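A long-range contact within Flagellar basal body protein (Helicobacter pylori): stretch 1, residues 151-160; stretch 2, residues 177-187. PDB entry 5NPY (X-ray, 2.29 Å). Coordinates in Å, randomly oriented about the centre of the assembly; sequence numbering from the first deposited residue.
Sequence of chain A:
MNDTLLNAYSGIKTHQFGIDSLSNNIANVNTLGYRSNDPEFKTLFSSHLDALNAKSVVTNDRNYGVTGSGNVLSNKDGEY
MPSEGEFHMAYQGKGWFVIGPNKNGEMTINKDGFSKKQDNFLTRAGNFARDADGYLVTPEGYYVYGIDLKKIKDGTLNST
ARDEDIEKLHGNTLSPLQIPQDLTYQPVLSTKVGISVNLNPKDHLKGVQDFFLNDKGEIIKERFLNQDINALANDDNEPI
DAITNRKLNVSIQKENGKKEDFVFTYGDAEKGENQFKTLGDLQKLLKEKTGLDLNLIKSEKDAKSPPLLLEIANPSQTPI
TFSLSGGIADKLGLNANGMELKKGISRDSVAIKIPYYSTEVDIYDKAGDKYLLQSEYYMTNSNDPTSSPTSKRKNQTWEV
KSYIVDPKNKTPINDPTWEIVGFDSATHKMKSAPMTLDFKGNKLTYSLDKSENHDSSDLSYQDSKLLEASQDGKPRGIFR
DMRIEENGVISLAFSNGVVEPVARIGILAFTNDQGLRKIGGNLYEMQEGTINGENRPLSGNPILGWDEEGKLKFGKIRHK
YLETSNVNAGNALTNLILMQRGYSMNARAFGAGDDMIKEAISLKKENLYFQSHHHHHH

Stretch 1, residues 151-160: KIKDGTLNST
Stretch 2, residues 177-187: LQIPQDLTYQP

The contact is built on a short parallel pairing of two strands, 156-157 and 184-185. Thr 156 lies beside Thr 184 (CA-CA 4.7 Å) and Leu 157 beside Tyr 185 (CA-CA 5.0 Å); before them Gly 155 faces Leu 183 (CA-CA 4.7 Å). Phi/psi values are extended: -135/139 for Thr 156, -86/141 for Leu 157, -96/164 for Thr 184 and -107/116 for Tyr 185.

Backbone hydrogen bonds fix this register. Thr 184 N donates to Gly 155 O (2.9 Å), and Leu 157 N to Thr 184 O (2.9 Å), so Thr 184 uses both its polar backbone groups on stretch 1. A weak bond from Gln 186 N to Leu 157 O (3.4 Å) continues the ladder. CA-H...O contacts supplement it: Leu 183 CA to Gly 155 O, 3.2 Å, and Thr 156 CA to Thr 184 O, 3.1 Å.

Stretch 1 reaches its strand through a tight turn. Asp 154 (70/46) and Gly 155 (58/23) both have positive phi, which favours glycine, and an ideal CB on Gly 155 would sit only 3.1 Å from Asp 182 O. Thr 156 N and Lys 153 N bond to Lys 153 O (3.1 Å) and Thr 156 O (2.9 Å), respectively. Threonine suits position 156 (chi1 p): its OG1 donates to Lys 153 O at 2.6 Å, while its methyl CG2 lies 3.2 Å from OG1 of Thr 184, also p, on the same sheet face.

Apolar side chains pack around the pairing. Branched Ile 152 (m, p) points toward stretch 2, its CG2 3.8 Å from Pro 180 CD and CG1 4.0 Å from Leu 183 CD1. Leu 183 (-117/118; chi1 -108°, between wells; chi2 m) also brings CD1 to 3.6 Å from Leu 157 N. Opposite the threonines, Leu 157 (t, t) gives the Tyr 185 ring (chi1 t, chi2 94°) an apolar neighbour, CD2 approaching CE1 obliquely at 3.5 Å.

Among polar side chains, Tyr 185 OH lies 2.8 Å from Ser 159 OG.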

# COMPACT_ATOMS: atom_id res chain seq x y z
N LYS A 151 24.39 -0.26 9.69
CA LYS A 151 23.04 -0.67 10.01
C LYS A 151 22.98 -1.67 11.15
O LYS A 151 21.88 -2.04 11.56
CB LYS A 151 22.34 -1.28 8.79
CG LYS A 151 22.25 -0.35 7.61
CD LYS A 151 21.03 -0.66 6.80
CE LYS A 151 21.39 -1.32 5.50
NZ LYS A 151 20.24 -2.10 4.96
N ILE A 152 24.11 -2.15 11.64
CA ILE A 152 24.15 -3.15 12.70
C ILE A 152 24.49 -2.44 14.00
O ILE A 152 25.59 -1.91 14.17
CB ILE A 152 25.14 -4.28 12.42
CG1 ILE A 152 24.60 -5.23 11.35
CG2 ILE A 152 25.40 -5.07 13.70
CD1 ILE A 152 24.77 -4.76 9.94
N LYS A 153 23.53 -2.43 14.92
CA LYS A 153 23.68 -1.87 16.26
C LYS A 153 23.20 -2.91 17.25
O LYS A 153 22.02 -3.28 17.22
CB LYS A 153 22.87 -0.56 16.42
CG LYS A 153 23.06 0.48 15.32
CD LYS A 153 24.53 0.88 15.16
CE LYS A 153 24.85 1.30 13.73
NZ LYS A 153 26.31 1.17 13.44
N ASP A 154 24.11 -3.41 18.08
CA ASP A 154 23.74 -4.22 19.25
C ASP A 154 23.21 -5.60 18.84
O ASP A 154 22.19 -6.07 19.34
CB ASP A 154 22.72 -3.48 20.12
CG ASP A 154 23.32 -2.27 20.80
OD1 ASP A 154 24.35 -2.41 21.50
OD2 ASP A 154 22.76 -1.16 20.62
N GLY A 155 23.92 -6.25 17.93
CA GLY A 155 23.43 -7.52 17.41
C GLY A 155 22.06 -7.44 16.77
O GLY A 155 21.36 -8.46 16.71
N THR A 156 21.65 -6.26 16.31
CA THR A 156 20.37 -6.09 15.63
C THR A 156 20.58 -5.23 14.39
O THR A 156 21.33 -4.24 14.43
CB THR A 156 19.29 -5.42 16.51
OG1 THR A 156 19.59 -4.02 16.67
CG2 THR A 156 19.19 -6.07 17.89
N LEU A 157 19.93 -5.60 13.31
CA LEU A 157 19.94 -4.79 12.11
C LEU A 157 18.84 -3.74 12.22
O LEU A 157 17.75 -4.01 12.72
CB LEU A 157 19.75 -5.65 10.86
CG LEU A 157 19.84 -4.93 9.50
CD1 LEU A 157 20.31 -5.87 8.41
CD2 LEU A 157 18.51 -4.31 9.09
N ASN A 158 19.15 -2.53 11.75
CA ASN A 158 18.22 -1.41 11.73
C ASN A 158 17.93 -1.07 10.28
O ASN A 158 18.83 -0.63 9.55
CB ASN A 158 18.77 -0.21 12.50
CG ASN A 158 18.79 -0.46 14.00
OD1 ASN A 158 18.73 -1.60 14.45
ND2 ASN A 158 18.88 0.62 14.78
N SER A 159 16.68 -1.26 9.88
CA SER A 159 16.26 -1.14 8.49
C SER A 159 16.57 0.24 7.90
O SER A 159 16.51 1.26 8.58
CB SER A 159 14.75 -1.39 8.39
OG SER A 159 14.36 -1.70 7.07
N THR A 160 16.90 0.24 6.60
CA THR A 160 16.97 1.47 5.82
C THR A 160 16.30 1.23 4.47
O THR A 160 15.91 0.11 4.13
CB THR A 160 18.42 1.94 5.60
OG1 THR A 160 19.18 0.90 4.99
CG2 THR A 160 19.07 2.35 6.91
N LEU A 177 34.73 -3.99 8.73
CA LEU A 177 33.39 -4.54 8.69
C LEU A 177 33.11 -5.35 9.94
O LEU A 177 33.95 -6.15 10.38
CB LEU A 177 33.20 -5.41 7.44
CG LEU A 177 33.53 -4.66 6.16
CD1 LEU A 177 33.13 -5.47 4.93
CD2 LEU A 177 32.88 -3.26 6.14
N GLN A 178 31.92 -5.16 10.52
CA GLN A 178 31.52 -5.86 11.74
C GLN A 178 30.14 -6.47 11.53
O GLN A 178 29.12 -5.78 11.60
CB GLN A 178 31.53 -4.92 12.94
CG GLN A 178 31.24 -5.63 14.25
CD GLN A 178 30.92 -4.68 15.39
OE1 GLN A 178 30.64 -3.49 15.18
NE2 GLN A 178 30.96 -5.20 16.61
N ILE A 179 30.11 -7.77 11.27
CA ILE A 179 28.86 -8.49 11.10
C ILE A 179 28.81 -9.58 12.15
O ILE A 179 29.30 -10.69 11.91
CB ILE A 179 28.74 -9.06 9.68
CG1 ILE A 179 28.89 -7.95 8.64
CG2 ILE A 179 27.42 -9.80 9.50
CD1 ILE A 179 28.96 -8.45 7.23
N PRO A 180 28.25 -9.32 13.33
CA PRO A 180 28.17 -10.36 14.37
C PRO A 180 27.31 -11.54 13.92
O PRO A 180 26.64 -11.51 12.88
CB PRO A 180 27.54 -9.63 15.56
CG PRO A 180 27.73 -8.16 15.27
CD PRO A 180 27.72 -8.02 13.79
N GLN A 181 27.32 -12.59 14.75
CA GLN A 181 26.65 -13.84 14.43
C GLN A 181 25.19 -13.84 14.87
O GLN A 181 24.28 -13.99 14.05
CB GLN A 181 27.40 -15.02 15.06
CG GLN A 181 26.82 -16.39 14.73
CD GLN A 181 27.70 -17.53 15.18
OE1 GLN A 181 28.44 -17.42 16.17
NE2 GLN A 181 27.63 -18.64 14.46
N ASP A 182 24.95 -13.71 16.18
CA ASP A 182 23.58 -13.58 16.67
C ASP A 182 23.03 -12.22 16.29
O ASP A 182 23.20 -11.24 17.02
CB ASP A 182 23.52 -13.78 18.19
CG ASP A 182 22.16 -13.41 18.77
OD1 ASP A 182 21.20 -14.18 18.58
OD2 ASP A 182 22.05 -12.35 19.43
N LEU A 183 22.37 -12.14 15.13
CA LEU A 183 21.78 -10.90 14.64
C LEU A 183 20.27 -11.07 14.56
O LEU A 183 19.78 -11.92 13.82
CB LEU A 183 22.36 -10.52 13.28
CG LEU A 183 23.33 -9.34 13.26
CD1 LEU A 183 22.58 -8.02 13.29
CD2 LEU A 183 24.26 -9.41 14.43
N THR A 184 19.54 -10.27 15.34
CA THR A 184 18.10 -10.17 15.17
C THR A 184 17.78 -8.96 14.31
O THR A 184 18.61 -8.09 14.06
CB THR A 184 17.38 -10.07 16.52
OG1 THR A 184 17.88 -8.95 17.28
CG2 THR A 184 17.54 -11.37 17.33
N TYR A 185 16.54 -8.93 13.82
CA TYR A 185 16.01 -7.81 13.05
C TYR A 185 15.03 -7.06 13.94
O TYR A 185 14.00 -7.63 14.32
CB TYR A 185 15.31 -8.29 11.79
CG TYR A 185 14.88 -7.17 10.89
CD1 TYR A 185 15.69 -6.75 9.85
CD2 TYR A 185 13.66 -6.54 11.07
CE1 TYR A 185 15.31 -5.73 9.02
CE2 TYR A 185 13.27 -5.52 10.25
CZ TYR A 185 14.10 -5.11 9.22
OH TYR A 185 13.73 -4.10 8.39
N GLN A 186 15.33 -5.81 14.26
CA GLN A 186 14.43 -5.08 15.14
C GLN A 186 13.14 -4.76 14.39
O GLN A 186 13.19 -4.35 13.22
CB GLN A 186 15.05 -3.79 15.70
CG GLN A 186 16.16 -4.00 16.75
CD GLN A 186 15.71 -4.64 18.05
OE1 GLN A 186 14.75 -5.43 18.09
NE2 GLN A 186 16.41 -4.33 19.14
N PRO A 187 11.98 -4.99 14.99
CA PRO A 187 10.73 -4.60 14.34
C PRO A 187 10.62 -3.08 14.26
O PRO A 187 11.35 -2.34 14.93
CB PRO A 187 9.65 -5.21 15.23
CG PRO A 187 10.31 -5.37 16.57
CD PRO A 187 11.74 -5.70 16.26